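Local atomic coordinates of D-3-phosphoglycerate dehydrogenase (Sulfolobus tokodaii, PDB entry 2EKL), a protein that probably catalyses the NAD-dependent oxidation of D-3-phosphoglycerate in amino-acid biosynthesis, as a member of the D-isomer specific 2-hydroxyacid dehydrogenase family. Residues I114-K119 and V251-T256; S104-T109 and T155-I160. All coordinates share one frame; numbering follows the deposited sequence.

Interaction 1 (I114-K119 and V251-T256); sequences IAAARK and VYAYAT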
loop_
_atom_site.group_PDB
_atom_site.type_symbol
_atom_site.label_atom_id
_atom_site.label_comp_id
_atom_site.label_asym_id
_atom_site.label_seq_id
_atom_site.Cartn_x
_atom_site.Cartn_y
_atom_site.Cartn_z
ATOM N N ILE A 114 3.052 -1.211 -3.630
ATOM C CA ILE A 114 2.125 -2.336 -3.643
ATOM C C ILE A 114 1.021 -2.126 -4.676
ATOM O O ILE A 114 0.649 -3.058 -5.383
ATOM C CB ILE A 114 1.502 -2.554 -2.248
ATOM C CG1 ILE A 114 2.611 -2.896 -1.246
ATOM C CG2 ILE A 114 0.487 -3.690 -2.296
ATOM C CD1 ILE A 114 2.161 -2.872 0.212
ATOM N N ALA A 115 0.506 -0.904 -4.770
ATOM C CA ALA A 115 -0.554 -0.618 -5.739
ATOM C C ALA A 115 -0.054 -0.883 -7.156
ATOM O O ALA A 115 -0.786 -1.421 -7.989
ATOM C CB ALA A 115 -1.021 0.825 -5.605
ATOM N N ALA A 116 1.197 -0.520 -7.419
ATOM C CA ALA A 116 1.797 -0.727 -8.742
ATOM C C ALA A 116 2.020 -2.211 -9.020
ATOM O O ALA A 116 1.715 -2.711 -10.105
ATOM C CB ALA A 116 3.127 0.019 -8.829
ATOM N N ALA A 117 2.571 -2.909 -8.037
ATOM C CA ALA A 117 2.845 -4.330 -8.169
ATOM C C ALA A 117 1.577 -5.155 -8.355
ATOM O O ALA A 117 1.586 -6.165 -9.061
ATOM C CB ALA A 117 3.602 -4.824 -6.934
ATOM N N ARG A 118 0.479 -4.711 -7.755
ATOM C CA ARG A 118 -0.756 -5.478 -7.810
ATOM C C ARG A 118 -1.894 -4.895 -8.635
ATOM O O ARG A 118 -3.012 -5.411 -8.589
ATOM C CB ARG A 118 -1.231 -5.730 -6.376
ATOM C CG ARG A 118 -0.203 -6.499 -5.559
ATOM C CD ARG A 118 -0.104 -7.937 -6.055
ATOM N NE ARG A 118 -1.219 -8.747 -5.566
ATOM C CZ ARG A 118 -1.274 -9.286 -4.350
ATOM N NH1 ARG A 118 -0.272 -9.107 -3.492
ATOM N NH2 ARG A 118 -2.331 -10.007 -3.991
ATOM N N LYS A 119 -1.608 -3.837 -9.386
ATOM C CA LYS A 119 -2.620 -3.187 -10.218
ATOM C C LYS A 119 -3.868 -2.924 -9.395
ATOM O O LYS A 119 -4.987 -3.191 -9.834
ATOM C CB LYS A 119 -2.962 -4.077 -11.416
ATOM C CG LYS A 119 -1.748 -4.401 -12.263
ATOM C CD LYS A 119 -2.070 -5.378 -13.375
ATOM C CE LYS A 119 -0.811 -5.756 -14.134
ATOM N NZ LYS A 119 -1.084 -6.771 -15.190
ATOM N N VAL A 251 9.771 -1.664 -18.322
ATOM C CA VAL A 251 9.288 -1.214 -17.020
ATOM C C VAL A 251 7.893 -1.773 -16.780
ATOM O O VAL A 251 6.973 -1.514 -17.555
ATOM C CB VAL A 251 9.249 0.335 -16.953
ATOM C CG1 VAL A 251 8.675 0.796 -15.617
ATOM C CG2 VAL A 251 10.657 0.894 -17.146
ATOM N N TYR A 252 7.745 -2.555 -15.715
ATOM C CA TYR A 252 6.458 -3.153 -15.379
ATOM C C TYR A 252 5.483 -2.060 -14.959
ATOM O O TYR A 252 4.301 -2.082 -15.324
ATOM C CB TYR A 252 6.631 -4.155 -14.233
ATOM C CG TYR A 252 5.363 -4.882 -13.851
ATOM C CD1 TYR A 252 4.893 -5.953 -14.612
ATOM C CD2 TYR A 252 4.628 -4.496 -12.730
ATOM C CE1 TYR A 252 3.723 -6.626 -14.263
ATOM C CE2 TYR A 252 3.453 -5.162 -12.374
ATOM C CZ TYR A 252 3.010 -6.225 -13.143
ATOM O OH TYR A 252 1.859 -6.898 -12.797
ATOM N N ALA A 253 5.985 -1.098 -14.192
ATOM C CA ALA A 253 5.150 -0.005 -13.726
ATOM C C ALA A 253 5.960 1.130 -13.122
ATOM O O ALA A 253 7.060 0.920 -12.600
ATOM C CB ALA A 253 4.139 -0.525 -12.690
ATOM N N TYR A 254 5.409 2.335 -13.218
ATOM C CA TYR A 254 6.012 3.523 -12.632
ATOM C C TYR A 254 4.924 4.075 -11.714
ATOM O O TYR A 254 3.834 4.430 -12.174
ATOM C CB TYR A 254 6.364 4.566 -13.702
ATOM C CG TYR A 254 6.990 5.835 -13.145
ATOM C CD1 TYR A 254 8.247 5.811 -12.531
ATOM C CD2 TYR A 254 6.333 7.062 -13.242
ATOM C CE1 TYR A 254 8.830 6.980 -12.032
ATOM C CE2 TYR A 254 6.906 8.233 -12.747
ATOM C CZ TYR A 254 8.154 8.185 -12.144
ATOM O OH TYR A 254 8.722 9.343 -11.666
ATOM N N ALA A 255 5.203 4.107 -10.416
ATOM C CA ALA A 255 4.243 4.613 -9.434
ATOM C C ALA A 255 4.827 5.883 -8.846
ATOM O O ALA A 255 5.908 5.854 -8.263
ATOM C CB ALA A 255 4.016 3.573 -8.340
ATOM N N THR A 256 4.110 6.994 -8.968
ATOM C CA THR A 256 4.648 8.255 -8.487
ATOM C C THR A 256 3.630 9.186 -7.842
ATOM O O THR A 256 2.444 9.152 -8.164
ATOM C CB THR A 256 5.324 9.001 -9.659
ATOM O OG1 THR A 256 5.956 10.189 -9.182
ATOM C CG2 THR A 256 4.284 9.380 -10.717
HETATM O O HOH W 1 1.313 -9.084 -14.542
#

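Interaction 2 (S104-T109 and T155-I160); sequences SAVELT and TKVGII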
loop_
_atom_site.group_PDB
_atom_site.type_symbol
_atom_site.label_atom_id
_atom_site.label_comp_id
_atom_site.label_asym_id
_atom_site.label_seq_id
_atom_site.Cartn_x
_atom_site.Cartn_y
_atom_site.Cartn_z
ATOM N N SER A 104 4.553 10.122 6.708
ATOM C CA SER A 104 3.452 10.139 5.752
ATOM C C SER A 104 3.970 9.853 4.342
ATOM O O SER A 104 3.319 9.156 3.563
ATOM C CB SER A 104 2.727 11.484 5.800
ATOM O OG SER A 104 1.949 11.570 6.986
ATOM N N ALA A 105 5.150 10.375 4.021
ATOM C CA ALA A 105 5.737 10.146 2.700
ATOM C C ALA A 105 6.187 8.690 2.585
ATOM O O ALA A 105 6.039 8.063 1.532
ATOM C CB ALA A 105 6.923 11.099 2.471
ATOM N N VAL A 106 6.737 8.155 3.674
ATOM C CA VAL A 106 7.188 6.765 3.712
ATOM C C VAL A 106 6.018 5.819 3.452
ATOM O O VAL A 106 6.113 4.875 2.663
ATOM C CB VAL A 106 7.787 6.408 5.101
ATOM C CG1 VAL A 106 7.957 4.902 5.225
ATOM C CG2 VAL A 106 9.127 7.114 5.298
ATOM N N GLU A 107 4.909 6.077 4.134
ATOM C CA GLU A 107 3.732 5.243 3.995
ATOM C C GLU A 107 3.159 5.289 2.584
ATOM O O GLU A 107 2.790 4.254 2.030
ATOM C CB GLU A 107 2.689 5.653 5.043
ATOM C CG GLU A 107 3.083 5.196 6.452
ATOM C CD GLU A 107 2.488 6.049 7.559
ATOM O OE1 GLU A 107 1.427 6.671 7.344
ATOM O OE2 GLU A 107 3.082 6.082 8.658
ATOM N N LEU A 108 3.098 6.478 1.992
ATOM C CA LEU A 108 2.570 6.583 0.639
ATOM C C LEU A 108 3.480 5.825 -0.322
ATOM O O LEU A 108 3.008 5.225 -1.285
ATOM C CB LEU A 108 2.466 8.045 0.195
ATOM C CG LEU A 108 1.837 8.248 -1.190
ATOM C CD1 LEU A 108 0.383 7.789 -1.163
ATOM C CD2 LEU A 108 1.919 9.717 -1.592
ATOM N N THR A 109 4.785 5.845 -0.055
ATOM C CA THR A 109 5.744 5.145 -0.913
ATOM C C THR A 109 5.437 3.650 -0.938
ATOM O O THR A 109 5.363 3.036 -2.006
ATOM C CB THR A 109 7.198 5.345 -0.424
ATOM O OG1 THR A 109 7.521 6.742 -0.436
ATOM C CG2 THR A 109 8.176 4.595 -1.335
ATOM N N THR A 155 15.533 5.730 4.355
ATOM C CA THR A 155 15.894 4.788 5.405
ATOM C C THR A 155 14.686 4.021 5.927
ATOM O O THR A 155 14.738 2.803 6.079
ATOM C CB THR A 155 16.584 5.502 6.587
ATOM O OG1 THR A 155 17.806 6.099 6.132
ATOM C CG2 THR A 155 16.897 4.505 7.702
ATOM N N LYS A 156 13.592 4.728 6.195
ATOM C CA LYS A 156 12.399 4.070 6.709
ATOM C C LYS A 156 11.725 3.149 5.696
ATOM O O LYS A 156 11.179 2.110 6.066
ATOM C CB LYS A 156 11.413 5.112 7.246
ATOM C CG LYS A 156 11.901 5.756 8.543
ATOM C CD LYS A 156 10.887 6.719 9.131
ATOM C CE LYS A 156 11.343 7.209 10.499
ATOM N NZ LYS A 156 10.365 8.132 11.140
ATOM N N VAL A 157 11.761 3.522 4.423
ATOM C CA VAL A 157 11.172 2.679 3.388
ATOM C C VAL A 157 11.971 1.369 3.385
ATOM O O VAL A 157 11.417 0.284 3.217
ATOM C CB VAL A 157 11.248 3.367 1.995
ATOM C CG1 VAL A 157 10.914 2.370 0.892
ATOM C CG2 VAL A 157 10.263 4.542 1.943
ATOM N N GLY A 158 13.278 1.484 3.595
ATOM C CA GLY A 158 14.129 0.306 3.632
ATOM C C GLY A 158 13.798 -0.599 4.806
ATOM O O GLY A 158 13.754 -1.820 4.670
ATOM N N ILE A 159 13.561 -0.003 5.970
ATOM C CA ILE A 159 13.230 -0.778 7.162
ATOM C C ILE A 159 11.934 -1.553 6.937
ATOM O O ILE A 159 11.826 -2.729 7.293
ATOM C CB ILE A 159 13.086 0.154 8.389
ATOM C CG1 ILE A 159 14.457 0.745 8.734
ATOM C CG2 ILE A 159 12.499 -0.609 9.575
ATOM C CD1 ILE A 159 14.416 1.840 9.771
ATOM N N ILE A 160 10.956 -0.898 6.322
ATOM C CA ILE A 160 9.674 -1.536 6.059
ATOM C C ILE A 160 9.807 -2.623 4.995
ATOM O O ILE A 160 9.291 -3.727 5.165
ATOM C CB ILE A 160 8.616 -0.486 5.627
ATOM C CG1 ILE A 160 8.333 0.462 6.801
ATOM C CG2 ILE A 160 7.328 -1.175 5.198
ATOM C CD1 ILE A 160 7.584 1.736 6.418
#

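Interaction 1 (I114-K119 and V251-T256)
Ala116 of the helix faces Ala253 and Ala255 of the strand, and these three methyl groups make the tight part of the contact. Ala116 CB lies 3.7 Å from Ala255 CB and 4.0 Å from Ala253 CB, and the backbones come correspondingly close, with 5.9 Å between the CA atoms of Ala116 and Ala255. All three are buried, and Ile279 of the adjacent strand also packs on Ala255.

The other end, formed by the partly exposed Tyr252 and Lys119, is the solvent side, where a water takes part. Tyr252 has CG anti to its backbone N (chi1 -177°), and its ring reaches the last turn of the helix, where Ala116 O sits at the ring edge, 3.8 Å from Tyr252 CE2. Lys119, at the Schellman motif that ends the helix, crosses the tyrosine at about a right angle and brings CE to 3.2 Å from Tyr252 OH. No direct hydrogen bond joins the segments; the water, in the plane of the ring, lies 2.8 Å from Tyr252 OH and accepts a weak bond from Lys119 NZ. Ala116 of helix 102-118 set against the small residues of strand 251-256, in the seven-stranded parallel sheet, is the helix-on-sheet packing of a Rossmann-type NAD-binding domain.

Interaction 2 (S104-T109 and T155-I160)
Two helices of the NAD-binding domain pack side by side here, Val106 and Thr109 of helix 102-118 meeting Lys156, Val157 and Ile160 of helix 152-163. The axes of the two short segments approach to 9.4 Å and cross at -46°; between the two segments there is no hydrogen bond, and the contact there is made by carbon atoms.

Val106 is the middle of it. Its CG1, anti to the backbone N (chi1 167°), meets Ile160 CD1 at 3.4 Å, a close approach for two methyl carbons, while the other branch, CG2, lies 3.6 Å from Lys156 CB. Val106 and Lys156 cross at about a right angle, and the lysine contributes only the base of its side chain to this contact: the extended remainder runs on to a salt bridge between Lys156 NZ and Asp103 OD1, just before Ser104 on the partner helix.

One turn further on, Thr109 turns its methyl to the second helix, with CG2 3.9 Å from Val157 CG2. Helix 152-163 follows strand 144-148 and the glycine-rich Gly149, Gly151 and Gly154, a pattern consistent with the dinucleotide-binding strand-turn-helix of Rossmann domains, and the Val157 side chain touches this pattern. Ile153, which binds NAD, packs on Val106 as well.

The polar branch of Thr109 is used within its own helix: OG1 bonds to Ala105 O at 2.8 Å, tilted 33° from the carbonyl plane, while Thr109 N reaches the same oxygen from the opposite face at 3.0 Å. Ala105 O is thus gripped by two donors, and Thr109 OG1 has a further partner in Thr231 OG1, of a residue that binds NAD. Ala105 itself touches the cofactor, and Glu107, on another side of the helix, bonds to the Leu140 and Ala141 amides of the second subunit.

Overall arrangement
Helix 102-118 carries both contacts: interaction 2 uses its first half and interaction 1 its C-terminal end, with centres 16 Å apart and nearest atoms about 5 Å apart, so the two do not touch. Along the chain the segments alternate, in the order 104-109, 114-119, 155-160, 251-256. The helix thereby meets two well-separated parts of the domain built on the seven-stranded parallel sheet, the helix after strand 144-148 and the strand next to the edge strand 278-280. It also faces the second subunit: Arg118 NH1 bonds to Ser104 O of the second subunit, so segment 114-119 of one copy meets segment 104-109 of the other. NAD lies nearer interaction 2.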